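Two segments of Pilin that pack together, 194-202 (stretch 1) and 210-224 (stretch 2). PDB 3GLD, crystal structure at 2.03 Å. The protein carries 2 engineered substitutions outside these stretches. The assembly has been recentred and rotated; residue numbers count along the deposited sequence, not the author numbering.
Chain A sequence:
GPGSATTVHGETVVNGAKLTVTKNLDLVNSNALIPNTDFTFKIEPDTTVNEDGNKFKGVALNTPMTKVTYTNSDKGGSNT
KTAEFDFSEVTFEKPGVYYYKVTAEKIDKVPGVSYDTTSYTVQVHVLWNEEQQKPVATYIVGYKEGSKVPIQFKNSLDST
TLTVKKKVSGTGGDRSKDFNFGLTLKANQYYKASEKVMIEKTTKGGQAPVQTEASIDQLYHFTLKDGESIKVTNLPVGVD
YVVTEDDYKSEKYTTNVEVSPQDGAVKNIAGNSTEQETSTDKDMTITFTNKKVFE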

ATOM      1  N   SER A 194       7.450   4.033 -16.207  1.00 31.13           N
ATOM      2  CA  SER A 194       8.601   3.127 -16.223  1.00 31.68           C
ATOM      3  C   SER A 194       8.682   2.137 -15.074  1.00 31.75           C
ATOM      4  O   SER A 194       9.477   1.199 -15.152  1.00 31.90           O
ATOM      5  CB  SER A 194       9.929   3.891 -16.375  1.00 32.18           C
ATOM      6  OG  SER A 194      10.155   4.170 -17.742  1.00 34.67           O
ATOM      7  N   GLU A 195       7.878   2.329 -14.013  1.00 31.21           N
ATOM      8  CA  GLU A 195       7.672   1.272 -13.017  1.00 30.64           C
ATOM      9  C   GLU A 195       7.241  -0.009 -13.734  1.00 29.18           C
ATOM     10  O   GLU A 195       6.507   0.059 -14.686  1.00 29.11           O
ATOM     11  CB  GLU A 195       6.597   1.670 -12.003  1.00 31.36           C
ATOM     12  CG  GLU A 195       7.101   2.615 -10.924  1.00 33.92           C
ATOM     13  CD  GLU A 195       8.161   1.965 -10.045  1.00 37.74           C
ATOM     14  OE1 GLU A 195       7.827   0.978  -9.340  1.00 39.34           O
ATOM     15  OE2 GLU A 195       9.326   2.445 -10.062  1.00 37.27           O
ATOM     16  N   LYS A 196       7.707  -1.161 -13.271  1.00 28.82           N
ATOM     17  CA  LYS A 196       7.399  -2.462 -13.893  1.00 28.54           C
ATOM     18  C   LYS A 196       6.294  -3.211 -13.172  1.00 28.08           C
ATOM     19  O   LYS A 196       6.226  -3.197 -11.937  1.00 27.62           O
ATOM     20  CB  LYS A 196       8.641  -3.375 -13.925  1.00 28.10           C
ATOM     21  CG  LYS A 196       9.897  -2.797 -14.641  1.00 30.89           C
ATOM     22  CD  LYS A 196       9.780  -2.781 -16.134  1.00 33.33           C
ATOM     23  CE  LYS A 196      11.116  -2.353 -16.796  1.00 35.30           C
ATOM     24  NZ  LYS A 196      11.227  -0.865 -16.960  1.00 36.38           N
ATOM     25  N   VAL A 197       5.444  -3.885 -13.953  1.00 27.56           N
ATOM     26  CA  VAL A 197       4.500  -4.858 -13.420  1.00 26.72           C
ATOM     27  C   VAL A 197       4.741  -6.226 -14.051  1.00 26.40           C
ATOM     28  O   VAL A 197       5.203  -6.325 -15.213  1.00 26.82           O
ATOM     29  CB  VAL A 197       3.006  -4.455 -13.622  1.00 27.39           C
ATOM     30  CG1 VAL A 197       2.729  -3.087 -13.000  1.00 28.80           C
ATOM     31  CG2 VAL A 197       2.612  -4.487 -15.082  1.00 26.67           C
ATOM     32  N   MET A 198       4.430  -7.267 -13.289  1.00 24.95           N
ATOM     33  CA  MET A 198       4.708  -8.621 -13.689  1.00 25.70           C
ATOM     34  C   MET A 198       3.542  -9.180 -14.498  1.00 25.78           C
ATOM     35  O   MET A 198       2.377  -9.027 -14.116  1.00 24.84           O
ATOM     36  CB  MET A 198       4.931  -9.502 -12.478  1.00 25.47           C
ATOM     37  CG  MET A 198       6.086  -9.040 -11.604  1.00 28.31           C
ATOM     38  SD  MET A 198       6.078  -9.854 -10.001  1.00 32.42           S
ATOM     39  CE  MET A 198       6.701 -11.489 -10.375  1.00 30.73           C
ATOM     40  N   ILE A 199       3.882  -9.850 -15.595  1.00 25.35           N
ATOM     41  CA  ILE A 199       2.899 -10.470 -16.478  1.00 25.94           C
ATOM     42  C   ILE A 199       3.234 -11.948 -16.679  1.00 26.52           C
ATOM     43  O   ILE A 199       4.396 -12.289 -16.951  1.00 26.43           O
ATOM     44  CB  ILE A 199       2.830  -9.713 -17.816  1.00 25.60           C
ATOM     45  CG1 ILE A 199       2.240  -8.321 -17.561  1.00 25.05           C
ATOM     46  CG2 ILE A 199       1.963 -10.493 -18.866  1.00 26.38           C
ATOM     47  CD1 ILE A 199       2.119  -7.450 -18.764  1.00 24.91           C
ATOM     48  N   GLU A 200       2.227 -12.810 -16.531  1.00 26.06           N
ATOM     49  CA  GLU A 200       2.361 -14.247 -16.769  1.00 27.80           C
ATOM     50  C   GLU A 200       1.489 -14.630 -17.951  1.00 27.31           C
ATOM     51  O   GLU A 200       0.316 -14.307 -17.946  1.00 27.37           O
ATOM     52  CB  GLU A 200       1.892 -15.079 -15.564  1.00 28.03           C
ATOM     53  CG  GLU A 200       2.807 -15.056 -14.352  1.00 34.10           C
ATOM     54  CD  GLU A 200       2.311 -15.971 -13.215  1.00 40.07           C
ATOM     55  OE1 GLU A 200       1.233 -16.606 -13.359  1.00 41.37           O
ATOM     56  OE2 GLU A 200       3.000 -16.043 -12.173  1.00 42.36           O
ATOM     57  N   LYS A 201       2.067 -15.304 -18.954  1.00 27.21           N
ATOM     58  CA  LYS A 201       1.321 -15.805 -20.100  1.00 26.47           C
ATOM     59  C   LYS A 201       1.167 -17.309 -19.987  1.00 26.56           C
ATOM     60  O   LYS A 201       2.160 -18.023 -19.798  1.00 26.34           O
ATOM     61  CB  LYS A 201       2.006 -15.437 -21.438  1.00 27.43           C
ATOM     62  CG  LYS A 201       1.269 -16.010 -22.662  1.00 27.39           C
ATOM     63  CD  LYS A 201       1.794 -15.449 -23.991  1.00 29.01           C
ATOM     64  CE  LYS A 201       1.299 -16.321 -25.136  1.00 29.24           C
ATOM     65  NZ  LYS A 201       1.586 -15.767 -26.483  1.00 27.97           N
ATOM     66  N   THR A 202      -0.078 -17.783 -20.103  1.00 27.05           N
ATOM     67  CA  THR A 202      -0.403 -19.210 -20.026  1.00 28.58           C
ATOM     68  C   THR A 202      -0.858 -19.731 -21.392  1.00 30.26           C
ATOM     69  O   THR A 202      -1.692 -19.114 -22.048  1.00 29.36           O
ATOM     70  CB  THR A 202      -1.490 -19.463 -18.956  1.00 28.94           C
ATOM     71  OG1 THR A 202      -1.021 -18.951 -17.704  1.00 26.91           O
ATOM     72  CG2 THR A 202      -1.815 -20.952 -18.800  1.00 28.92           C
ATOM     73  N   VAL A 210       4.865 -18.223 -18.682  1.00 33.79           N
ATOM     74  CA  VAL A 210       6.047 -17.432 -19.038  1.00 32.19           C
ATOM     75  C   VAL A 210       5.933 -16.027 -18.432  1.00 30.91           C
ATOM     76  O   VAL A 210       4.904 -15.362 -18.604  1.00 29.30           O
ATOM     77  CB  VAL A 210       6.219 -17.339 -20.589  1.00 32.39           C
ATOM     78  CG1 VAL A 210       7.230 -16.269 -20.965  1.00 33.39           C
ATOM     79  CG2 VAL A 210       6.635 -18.710 -21.189  1.00 32.76           C
ATOM     80  N   GLN A 211       6.990 -15.593 -17.723  1.00 29.39           N
ATOM     81  CA  GLN A 211       7.039 -14.260 -17.096  1.00 28.21           C
ATOM     82  C   GLN A 211       7.687 -13.199 -17.977  1.00 27.14           C
ATOM     83  O   GLN A 211       8.802 -13.368 -18.489  1.00 26.27           O
ATOM     84  CB  GLN A 211       7.843 -14.272 -15.774  1.00 28.80           C
ATOM     85  CG  GLN A 211       7.456 -15.302 -14.757  1.00 30.37           C
ATOM     86  CD  GLN A 211       6.194 -14.920 -14.005  1.00 35.48           C
ATOM     87  OE1 GLN A 211       5.842 -13.734 -13.892  1.00 35.43           O
ATOM     88  NE2 GLN A 211       5.503 -15.926 -13.488  1.00 38.11           N
ATOM     89  N   THR A 212       7.000 -12.079 -18.085  1.00 25.93           N
ATOM     90  CA  THR A 212       7.531 -10.891 -18.697  1.00 25.12           C
ATOM     91  C   THR A 212       7.187  -9.747 -17.756  1.00 26.14           C
ATOM     92  O   THR A 212       6.504  -9.948 -16.733  1.00 25.46           O
ATOM     93  CB  THR A 212       6.890 -10.609 -20.081  1.00 25.72           C
ATOM     94  OG1 THR A 212       5.472 -10.783 -20.001  1.00 22.35           O
ATOM     95  CG2 THR A 212       7.448 -11.545 -21.140  1.00 24.74           C
ATOM     96  N   GLU A 213       7.639  -8.550 -18.116  1.00 26.34           N
ATOM     97  CA  GLU A 213       7.287  -7.334 -17.399  1.00 26.90           C
ATOM     98  C   GLU A 213       6.767  -6.299 -18.379  1.00 26.73           C
ATOM     99  O   GLU A 213       7.171  -6.274 -19.541  1.00 27.76           O
ATOM    100  CB  GLU A 213       8.503  -6.775 -16.637  1.00 27.03           C
ATOM    101  CG  GLU A 213       9.038  -7.702 -15.526  1.00 29.04           C
ATOM    102  CD  GLU A 213      10.397  -7.245 -14.943  1.00 33.61           C
ATOM    103  OE1 GLU A 213      11.189  -6.591 -15.656  1.00 32.91           O
ATOM    104  OE2 GLU A 213      10.673  -7.568 -13.761  1.00 36.99           O
ATOM    105  N   ALA A 214       5.836  -5.476 -17.914  1.00 26.74           N
ATOM    106  CA  ALA A 214       5.344  -4.323 -18.654  1.00 26.36           C
ATOM    107  C   ALA A 214       5.747  -3.069 -17.896  1.00 26.25           C
ATOM    108  O   ALA A 214       5.818  -3.080 -16.666  1.00 26.71           O
ATOM    109  CB  ALA A 214       3.849  -4.378 -18.785  1.00 25.86           C
ATOM    110  N   SER A 215       6.002  -1.999 -18.629  1.00 26.53           N
ATOM    111  CA  SER A 215       6.349  -0.706 -18.052  1.00 27.50           C
ATOM    112  C   SER A 215       5.148   0.208 -18.108  1.00 27.45           C
ATOM    113  O   SER A 215       4.477   0.297 -19.130  1.00 26.74           O
ATOM    114  CB  SER A 215       7.485  -0.051 -18.833  1.00 27.66           C
ATOM    115  OG  SER A 215       8.708  -0.720 -18.610  1.00 29.83           O
ATOM    116  N   ILE A 216       4.870   0.878 -16.993  1.00 27.82           N
ATOM    117  CA  ILE A 216       3.802   1.859 -16.926  1.00 28.10           C
ATOM    118  C   ILE A 216       4.096   2.975 -17.946  1.00 29.04           C
ATOM    119  O   ILE A 216       5.235   3.443 -18.065  1.00 28.96           O
ATOM    120  CB  ILE A 216       3.634   2.410 -15.469  1.00 28.46           C
ATOM    121  CG1 ILE A 216       3.241   1.279 -14.514  1.00 28.79           C
ATOM    122  CG2 ILE A 216       2.591   3.518 -15.428  1.00 27.91           C
ATOM    123  CD1 ILE A 216       3.064   1.721 -13.030  1.00 26.59           C
ATOM    124  N   ASP A 217       3.077   3.329 -18.732  1.00 29.83           N
ATOM    125  CA  ASP A 217       3.157   4.379 -19.743  1.00 30.87           C
ATOM    126  C   ASP A 217       3.826   3.932 -21.051  1.00 31.07           C
ATOM    127  O   ASP A 217       4.068   4.751 -21.933  1.00 31.17           O
ATOM    128  CB  ASP A 217       3.842   5.635 -19.179  1.00 31.42           C
ATOM    129  CG  ASP A 217       2.859   6.719 -18.793  1.00 32.74           C
ATOM    130  OD1 ASP A 217       1.661   6.419 -18.604  1.00 33.75           O
ATOM    131  OD2 ASP A 217       3.297   7.888 -18.674  1.00 37.60           O
ATOM    132  N   GLN A 218       4.119   2.635 -21.153  1.00 31.09           N
ATOM    133  CA  GLN A 218       4.730   2.030 -22.340  1.00 30.61           C
ATOM    134  C   GLN A 218       3.856   0.864 -22.845  1.00 29.43           C
ATOM    135  O   GLN A 218       3.646  -0.120 -22.126  1.00 28.48           O
ATOM    136  CB  GLN A 218       6.136   1.530 -22.004  1.00 30.82           C
ATOM    137  CG  GLN A 218       6.928   0.986 -23.199  1.00 35.20           C
ATOM    138  CD  GLN A 218       8.395   0.741 -22.869  1.00 40.43           C
ATOM    139  OE1 GLN A 218       9.022   1.527 -22.159  1.00 43.59           O
ATOM    140  NE2 GLN A 218       8.946  -0.355 -23.384  1.00 43.37           N
ATOM    141  N   LEU A 219       3.382   0.976 -24.089  1.00 28.60           N
ATOM    142  CA  LEU A 219       2.567  -0.081 -24.732  1.00 27.91           C
ATOM    143  C   LEU A 219       3.238  -1.440 -24.627  1.00 27.13           C
ATOM    144  O   LEU A 219       4.403  -1.595 -24.978  1.00 27.68           O
ATOM    145  CB  LEU A 219       2.283   0.261 -26.209  1.00 28.02           C
ATOM    146  CG  LEU A 219       1.471  -0.667 -27.131  1.00 27.87           C
ATOM    147  CD1 LEU A 219       0.098  -0.978 -26.575  1.00 28.67           C
ATOM    148  CD2 LEU A 219       1.331  -0.016 -28.502  1.00 28.50           C
ATOM    149  N   TYR A 220       2.503  -2.420 -24.133  1.00 26.15           N
ATOM    150  CA  TYR A 220       3.029  -3.757 -23.997  1.00 26.58           C
ATOM    151  C   TYR A 220       2.396  -4.648 -25.064  1.00 27.34           C
ATOM    152  O   TYR A 220       1.178  -4.825 -25.078  1.00 27.33           O
ATOM    153  CB  TYR A 220       2.696  -4.294 -22.597  1.00 26.75           C
ATOM    154  CG  TYR A 220       3.026  -5.758 -22.400  1.00 25.28           C
ATOM    155  CD1 TYR A 220       4.339  -6.173 -22.176  1.00 25.68           C
ATOM    156  CD2 TYR A 220       2.027  -6.721 -22.435  1.00 24.28           C
ATOM    157  CE1 TYR A 220       4.647  -7.522 -22.011  1.00 26.88           C
ATOM    158  CE2 TYR A 220       2.323  -8.057 -22.262  1.00 24.38           C
ATOM    159  CZ  TYR A 220       3.625  -8.449 -22.046  1.00 26.44           C
ATOM    160  OH  TYR A 220       3.896  -9.778 -21.865  1.00 29.98           O
ATOM    161  N   HIS A 221       3.227  -5.224 -25.937  1.00 27.75           N
ATOM    162  CA  HIS A 221       2.748  -6.101 -27.011  1.00 27.22           C
ATOM    163  C   HIS A 221       2.690  -7.558 -26.590  1.00 26.18           C
ATOM    164  O   HIS A 221       3.616  -8.067 -25.953  1.00 25.48           O
ATOM    165  CB  HIS A 221       3.644  -5.982 -28.260  1.00 27.89           C
ATOM    166  CG  HIS A 221       3.759  -4.586 -28.796  1.00 31.51           C
ATOM    167  ND1 HIS A 221       2.772  -3.994 -29.557  1.00 33.89           N
ATOM    168  CD2 HIS A 221       4.745  -3.664 -28.673  1.00 32.81           C
ATOM    169  CE1 HIS A 221       3.146  -2.770 -29.884  1.00 34.72           C
ATOM    170  NE2 HIS A 221       4.336  -2.543 -29.356  1.00 34.05           N
ATOM    171  N   PHE A 222       1.611  -8.238 -26.987  1.00 25.59           N
ATOM    172  CA  PHE A 222       1.458  -9.662 -26.727  1.00 25.54           C
ATOM    173  C   PHE A 222       0.520 -10.349 -27.720  1.00 25.29           C
ATOM    174  O   PHE A 222      -0.214  -9.688 -28.461  1.00 25.45           O
ATOM    175  CB  PHE A 222       1.028  -9.952 -25.263  1.00 25.28           C
ATOM    176  CG  PHE A 222      -0.349  -9.487 -24.916  1.00 25.30           C
ATOM    177  CD1 PHE A 222      -0.591  -8.155 -24.560  1.00 23.47           C
ATOM    178  CD2 PHE A 222      -1.411 -10.392 -24.885  1.00 24.48           C
ATOM    179  CE1 PHE A 222      -1.872  -7.731 -24.197  1.00 21.98           C
ATOM    180  CE2 PHE A 222      -2.692  -9.980 -24.535  1.00 23.68           C
ATOM    181  CZ  PHE A 222      -2.934  -8.649 -24.197  1.00 22.94           C
ATOM    182  N   THR A 223       0.558 -11.679 -27.717  1.00 25.11           N
ATOM    183  CA  THR A 223      -0.285 -12.461 -28.605  1.00 24.61           C
ATOM    184  C   THR A 223      -0.948 -13.566 -27.827  1.00 23.84           C
ATOM    185  O   THR A 223      -0.378 -14.088 -26.869  1.00 24.68           O
ATOM    186  CB  THR A 223       0.521 -13.097 -29.788  1.00 24.52           C
ATOM    187  OG1 THR A 223       1.491 -14.020 -29.271  1.00 27.01           O
ATOM    188  CG2 THR A 223       1.243 -12.050 -30.605  1.00 25.01           C
ATOM    189  N   LEU A 224      -2.144 -13.947 -28.256  1.00 22.66           N
ATOM    190  CA  LEU A 224      -2.842 -15.085 -27.669  1.00 22.81           C
ATOM    191  C   LEU A 224      -3.532 -15.916 -28.755  1.00 22.82           C
ATOM    192  O   LEU A 224      -4.143 -15.364 -29.659  1.00 22.32           O
ATOM    193  CB  LEU A 224      -3.918 -14.620 -26.671  1.00 22.37           C
ATOM    194  CG  LEU A 224      -3.517 -13.840 -25.401  1.00 21.58           C
ATOM    195  CD1 LEU A 224      -4.714 -13.258 -24.687  1.00 21.65           C
ATOM    196  CD2 LEU A 224      -2.759 -14.745 -24.504  1.00 17.32           C
TER
HETATM  197  O   HOH W   1       7.593   4.108 -19.799  1.00 40.79           O
HETATM  198  O   HOH W   2       3.908 -12.984 -12.009  1.00 32.41           O
HETATM  199  O   HOH W   3       2.879 -12.885 -26.156  1.00 27.08           O

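What joins the two backbones? Strands 196-202 and 210-215 run antiparallel and exchange paired hydrogen bonds: Val 197 N to Ala 214 O and Ala 214 N to Val 197 O are both 2.9 Å, and Ile 199 N reaches Thr 212 O at 2.9 Å. The ladder continues past the strand, where Ile 216 N donates to Glu 195 O at 2.9 Å.

Why does Ile 199 cover the most surface? Its extended side chain (m, t) lies on the same face as Val 197 and Ala 214, and its CD1 meets Ala 214 CB at 3.5 Å. Ile 199 CD1 also sits over one face of the Tyr 220 ring, 3.7 Å from the ring centroid, a CH-pi contact. A branched, apolar residue suits this buried site, and the short side chain of Ala 214 lies close to its tip.

How does Lys 201 cover nearly as much? Its all-t chain extends off the sheet, on the face shared with Ile 199, to strand 220-224, where NZ donates to Thr 223 O at 2.6 Å. A water bridges Lys 201 NZ and Thr 223 N. The long aliphatic portion spans the gap while the amine finds polar partners.

What happens on the other face? Polar side chains pair there: Gln 211 NE2 donates to Glu 200 OE2 at 2.8 Å, and Lys 196 NZ to Ser 215 OG at 3.0 Å. This face is more exposed, so long polar side chains can meet across the strands; the Gln 211 amide suits the Glu 200 carboxylate because its NH2 can donate.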